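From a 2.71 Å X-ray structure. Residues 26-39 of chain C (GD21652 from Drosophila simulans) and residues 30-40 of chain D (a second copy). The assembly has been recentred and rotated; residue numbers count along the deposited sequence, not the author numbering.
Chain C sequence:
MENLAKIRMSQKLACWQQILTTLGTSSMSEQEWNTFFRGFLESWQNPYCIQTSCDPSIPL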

# COMPACT_ATOMS: atom_id res chain seq x y z
N SER C 26 -13.08 12.83 7.70
CA SER C 26 -14.18 12.17 8.40
C SER C 26 -14.05 10.65 8.38
O SER C 26 -14.93 9.95 8.85
CB SER C 26 -15.51 12.57 7.77
OG SER C 26 -15.61 11.99 6.48
N SER C 27 -12.96 10.15 7.83
CA SER C 27 -12.80 8.72 7.64
C SER C 27 -12.31 8.03 8.90
O SER C 27 -12.55 6.83 9.08
CB SER C 27 -11.82 8.46 6.49
OG SER C 27 -11.33 7.14 6.51
N MET C 28 -11.64 8.78 9.76
CA MET C 28 -11.07 8.22 10.98
C MET C 28 -11.28 9.21 12.11
O MET C 28 -11.61 10.37 11.89
CB MET C 28 -9.56 7.97 10.88
CG MET C 28 -9.05 7.25 9.65
SD MET C 28 -7.31 6.90 9.86
CE MET C 28 -7.54 5.33 10.67
N SER C 29 -11.11 8.72 13.33
CA SER C 29 -10.98 9.63 14.46
C SER C 29 -9.59 10.27 14.40
O SER C 29 -8.72 9.83 13.67
CB SER C 29 -11.18 8.89 15.77
OG SER C 29 -10.03 8.14 16.13
N GLU C 30 -9.40 11.33 15.17
CA GLU C 30 -8.12 12.02 15.22
C GLU C 30 -7.03 11.14 15.85
O GLU C 30 -5.86 11.27 15.52
CB GLU C 30 -8.24 13.37 15.95
CG GLU C 30 -8.94 13.37 17.30
CD GLU C 30 -10.46 13.32 17.20
OE1 GLU C 30 -10.98 12.97 16.12
OE2 GLU C 30 -11.14 13.65 18.20
N GLN C 31 -7.43 10.25 16.76
CA GLN C 31 -6.47 9.35 17.41
C GLN C 31 -5.82 8.46 16.35
O GLN C 31 -4.59 8.35 16.24
CB GLN C 31 -7.20 8.48 18.44
CG GLN C 31 -6.40 7.29 18.97
CD GLN C 31 -7.26 6.26 19.73
OE1 GLN C 31 -8.32 5.84 19.24
NE2 GLN C 31 -6.79 5.83 20.89
N GLU C 32 -6.69 7.89 15.53
CA GLU C 32 -6.36 7.05 14.41
C GLU C 32 -5.45 7.78 13.44
O GLU C 32 -4.35 7.30 13.12
CB GLU C 32 -7.66 6.65 13.75
CG GLU C 32 -8.36 5.48 14.42
CD GLU C 32 -9.82 5.38 14.02
OE1 GLU C 32 -10.68 5.84 14.80
OE2 GLU C 32 -10.11 4.86 12.93
N TRP C 33 -5.91 8.94 12.99
CA TRP C 33 -5.15 9.77 12.07
C TRP C 33 -3.75 10.02 12.61
O TRP C 33 -2.79 9.98 11.87
CB TRP C 33 -5.84 11.10 11.80
CG TRP C 33 -6.90 11.07 10.75
CD1 TRP C 33 -8.24 11.32 10.91
CD2 TRP C 33 -6.71 10.78 9.36
NE1 TRP C 33 -8.89 11.20 9.71
CE2 TRP C 33 -7.98 10.86 8.74
CE3 TRP C 33 -5.60 10.43 8.59
CZ2 TRP C 33 -8.16 10.62 7.38
CZ3 TRP C 33 -5.79 10.20 7.23
CH2 TRP C 33 -7.06 10.30 6.64
N ASN C 34 -3.65 10.32 13.89
CA ASN C 34 -2.33 10.54 14.50
C ASN C 34 -1.44 9.32 14.47
O ASN C 34 -0.27 9.41 14.14
CB ASN C 34 -2.46 11.02 15.95
CG ASN C 34 -2.65 12.51 16.04
OD1 ASN C 34 -1.99 13.27 15.33
ND2 ASN C 34 -3.54 12.94 16.93
N THR C 35 -1.99 8.16 14.82
CA THR C 35 -1.18 6.95 14.83
C THR C 35 -0.61 6.67 13.43
O THR C 35 0.60 6.45 13.26
CB THR C 35 -1.97 5.75 15.27
OG1 THR C 35 -2.52 6.02 16.55
CG2 THR C 35 -1.06 4.51 15.32
N PHE C 36 -1.49 6.73 12.43
CA PHE C 36 -1.06 6.62 11.05
C PHE C 36 -0.10 7.72 10.61
O PHE C 36 0.82 7.44 9.87
CB PHE C 36 -2.26 6.59 10.09
CG PHE C 36 -2.90 5.24 9.98
CD1 PHE C 36 -2.16 4.17 9.47
CD2 PHE C 36 -4.21 5.03 10.36
CE1 PHE C 36 -2.72 2.92 9.36
CE2 PHE C 36 -4.78 3.76 10.23
CZ PHE C 36 -4.04 2.71 9.74
N PHE C 37 -0.30 8.95 11.04
CA PHE C 37 0.62 10.02 10.69
C PHE C 37 2.01 9.79 11.27
O PHE C 37 3.03 10.10 10.63
CB PHE C 37 0.09 11.37 11.16
CG PHE C 37 0.96 12.52 10.81
CD1 PHE C 37 1.07 12.91 9.49
CD2 PHE C 37 1.70 13.18 11.76
CE1 PHE C 37 1.89 13.97 9.12
CE2 PHE C 37 2.53 14.24 11.40
CZ PHE C 37 2.62 14.63 10.08
N ARG C 38 2.07 9.23 12.46
CA ARG C 38 3.35 8.97 13.08
C ARG C 38 4.00 7.83 12.28
O ARG C 38 5.22 7.83 12.00
CB ARG C 38 3.17 8.64 14.58
CG ARG C 38 4.47 8.50 15.38
CD ARG C 38 4.34 7.93 16.81
NE ARG C 38 5.67 7.63 17.36
CZ ARG C 38 6.32 6.47 17.21
NH1 ARG C 38 5.77 5.48 16.52
NH2 ARG C 38 7.54 6.30 17.74
N GLY C 39 3.18 6.88 11.83
CA GLY C 39 3.70 5.81 10.98
C GLY C 39 4.18 6.29 9.60
O GLY C 39 5.17 5.82 9.06
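Chain D (30-40) EQEWNTFFRGF

Residues 30-40 of chain D form a continuous helix laid nearly perpendicular across helix 30-39 of chain C: the N-to-C directions differ by 95° (signed crossing angle -95°), and the axes approach to 10.0 Å. The contact centres on residues 31-38 of both helices, with S27(C) and M28(C), ahead of the chain C helix, reaching R38(D). The same residues are used twice, E32(C) facing T35(D), T35(C) facing E32(D), and F36(C) meeting F36(D).

Each threonine hydroxyl is satisfied within its own chain, without a partner across the contact. T35(D) OG1 donates to Q31(D) O at 2.8 Å, as T35(C) OG1 does to Q31(C) O at 3.1 Å, while both CG2 methyls pack against the other helix. T35(C) sits as a knob among Q31(D), E32(D), T35(D) and F36(D), its CG2 3.7 Å from E32(D) CG; T35(D) CG2 lies 3.6 Å from F36(C) CE2. The two phenylalanine rings meet obliquely, F36(C) CE1 to F36(D) CD2 being 3.3 Å. G39(D) leaves room for this, since an ideal CB there would come within 3.0 Å of F36(C) CZ.

Polar groups border this apolar centre. Q31(C) NE2 donates to Q31(D) OE1 in a very short 2.5 Å hydrogen bond. Charge pairing occurs twice but unequally: R38(C) NH1 lies 3.3 Å from E32(D) OE2, whereas E32(C) OE2 is modelled 2.7 Å from R38(D) NH1, over the guanidinium face, where no N-H points at it. That oxygen's position is less certain.

The other carboxylate oxygen works within chain C. E32(C) OE1 accepts from S29(C) OG at 2.7 Å and, weakly, from S29(C) N at 3.3 Å, while S29(C) OG caps the helix by accepting a weak bond from E32(C) N at 3.4 Å. One glutamate thus serves both the helix start and the interface.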

# COMPACT_ATOMS: atom_id res chain seq x y z
N GLU D 30 -0.12 -1.47 21.59
CA GLU D 30 -1.42 -2.11 21.60
C GLU D 30 -2.40 -1.32 20.72
O GLU D 30 -3.19 -1.88 19.94
CB GLU D 30 -1.94 -2.18 23.04
CG GLU D 30 -1.96 -0.79 23.76
CD GLU D 30 -0.59 -0.24 24.21
OE1 GLU D 30 0.46 -0.76 23.77
OE2 GLU D 30 -0.57 0.75 24.96
N GLN D 31 -2.28 0.00 20.81
CA GLN D 31 -3.10 0.94 20.05
C GLN D 31 -2.68 0.96 18.57
O GLN D 31 -3.53 1.07 17.69
CB GLN D 31 -3.04 2.33 20.70
CG GLN D 31 -3.68 3.44 19.89
CD GLN D 31 -3.42 4.79 20.50
OE1 GLN D 31 -4.34 5.58 20.71
NE2 GLN D 31 -2.16 5.07 20.79
N GLU D 32 -1.37 0.93 18.31
CA GLU D 32 -0.88 0.80 16.94
C GLU D 32 -1.44 -0.46 16.31
O GLU D 32 -2.05 -0.40 15.24
CB GLU D 32 0.65 0.75 16.86
CG GLU D 32 1.34 2.10 16.75
CD GLU D 32 2.83 2.01 16.99
OE1 GLU D 32 3.34 0.89 17.19
OE2 GLU D 32 3.50 3.06 16.97
N TRP D 33 -1.24 -1.58 16.99
CA TRP D 33 -1.70 -2.88 16.51
C TRP D 33 -3.17 -2.80 16.13
O TRP D 33 -3.56 -3.18 15.03
CB TRP D 33 -1.47 -3.95 17.58
CG TRP D 33 -1.52 -5.35 17.08
CD1 TRP D 33 -0.46 -6.14 16.77
CD2 TRP D 33 -2.70 -6.15 16.86
NE1 TRP D 33 -0.90 -7.38 16.36
CE2 TRP D 33 -2.27 -7.41 16.41
CE3 TRP D 33 -4.07 -5.91 17.00
CZ2 TRP D 33 -3.16 -8.43 16.09
CZ3 TRP D 33 -4.95 -6.92 16.68
CH2 TRP D 33 -4.49 -8.17 16.23
N ASN D 34 -3.99 -2.26 17.04
CA ASN D 34 -5.42 -2.16 16.74
C ASN D 34 -5.75 -1.24 15.55
O ASN D 34 -6.59 -1.57 14.70
CB ASN D 34 -6.18 -1.73 17.98
CG ASN D 34 -6.49 -2.90 18.90
OD1 ASN D 34 -6.88 -3.96 18.43
ND2 ASN D 34 -6.31 -2.71 20.20
N THR D 35 -5.13 -0.08 15.51
CA THR D 35 -5.40 0.89 14.45
C THR D 35 -5.01 0.35 13.06
O THR D 35 -5.79 0.41 12.10
CB THR D 35 -4.69 2.23 14.80
OG1 THR D 35 -5.14 2.64 16.10
CG2 THR D 35 -4.98 3.34 13.78
N PHE D 36 -3.80 -0.19 12.99
CA PHE D 36 -3.24 -0.80 11.78
C PHE D 36 -4.04 -2.02 11.35
O PHE D 36 -4.26 -2.24 10.16
CB PHE D 36 -1.78 -1.17 12.03
CG PHE D 36 -0.90 0.03 12.20
CD1 PHE D 36 0.38 -0.10 12.70
CD2 PHE D 36 -1.38 1.29 11.91
CE1 PHE D 36 1.18 1.00 12.88
CE2 PHE D 36 -0.58 2.40 12.09
CZ PHE D 36 0.70 2.25 12.57
N PHE D 37 -4.46 -2.83 12.31
CA PHE D 37 -5.32 -3.95 11.99
C PHE D 37 -6.69 -3.53 11.44
O PHE D 37 -7.27 -4.20 10.59
CB PHE D 37 -5.52 -4.84 13.20
CG PHE D 37 -6.55 -5.91 12.99
CD1 PHE D 37 -6.32 -6.95 12.10
CD2 PHE D 37 -7.77 -5.83 13.64
CE1 PHE D 37 -7.28 -7.90 11.88
CE2 PHE D 37 -8.74 -6.78 13.43
CZ PHE D 37 -8.49 -7.81 12.55
N ARG D 38 -7.24 -2.43 11.94
CA ARG D 38 -8.51 -1.97 11.40
C ARG D 38 -8.35 -1.38 9.99
O ARG D 38 -9.19 -1.59 9.12
CB ARG D 38 -9.14 -0.95 12.35
CG ARG D 38 -10.42 -0.34 11.81
CD ARG D 38 -10.76 0.90 12.63
NE ARG D 38 -11.52 1.86 11.84
CZ ARG D 38 -10.95 2.81 11.10
NH1 ARG D 38 -9.62 2.93 11.05
NH2 ARG D 38 -11.71 3.66 10.42
N GLY D 39 -7.23 -0.70 9.75
CA GLY D 39 -6.97 -0.22 8.40
C GLY D 39 -6.76 -1.42 7.49
O GLY D 39 -7.08 -1.43 6.29
N PHE D 40 -6.21 -2.46 8.09
CA PHE D 40 -6.01 -3.72 7.41
C PHE D 40 -7.34 -4.32 6.99
O PHE D 40 -7.47 -4.81 5.87
CB PHE D 40 -5.27 -4.69 8.31
CG PHE D 40 -5.20 -6.06 7.77
CD1 PHE D 40 -4.23 -6.40 6.85
CD2 PHE D 40 -6.14 -7.01 8.15
CE1 PHE D 40 -4.17 -7.68 6.34
CE2 PHE D 40 -6.10 -8.28 7.64
CZ PHE D 40 -5.11 -8.63 6.73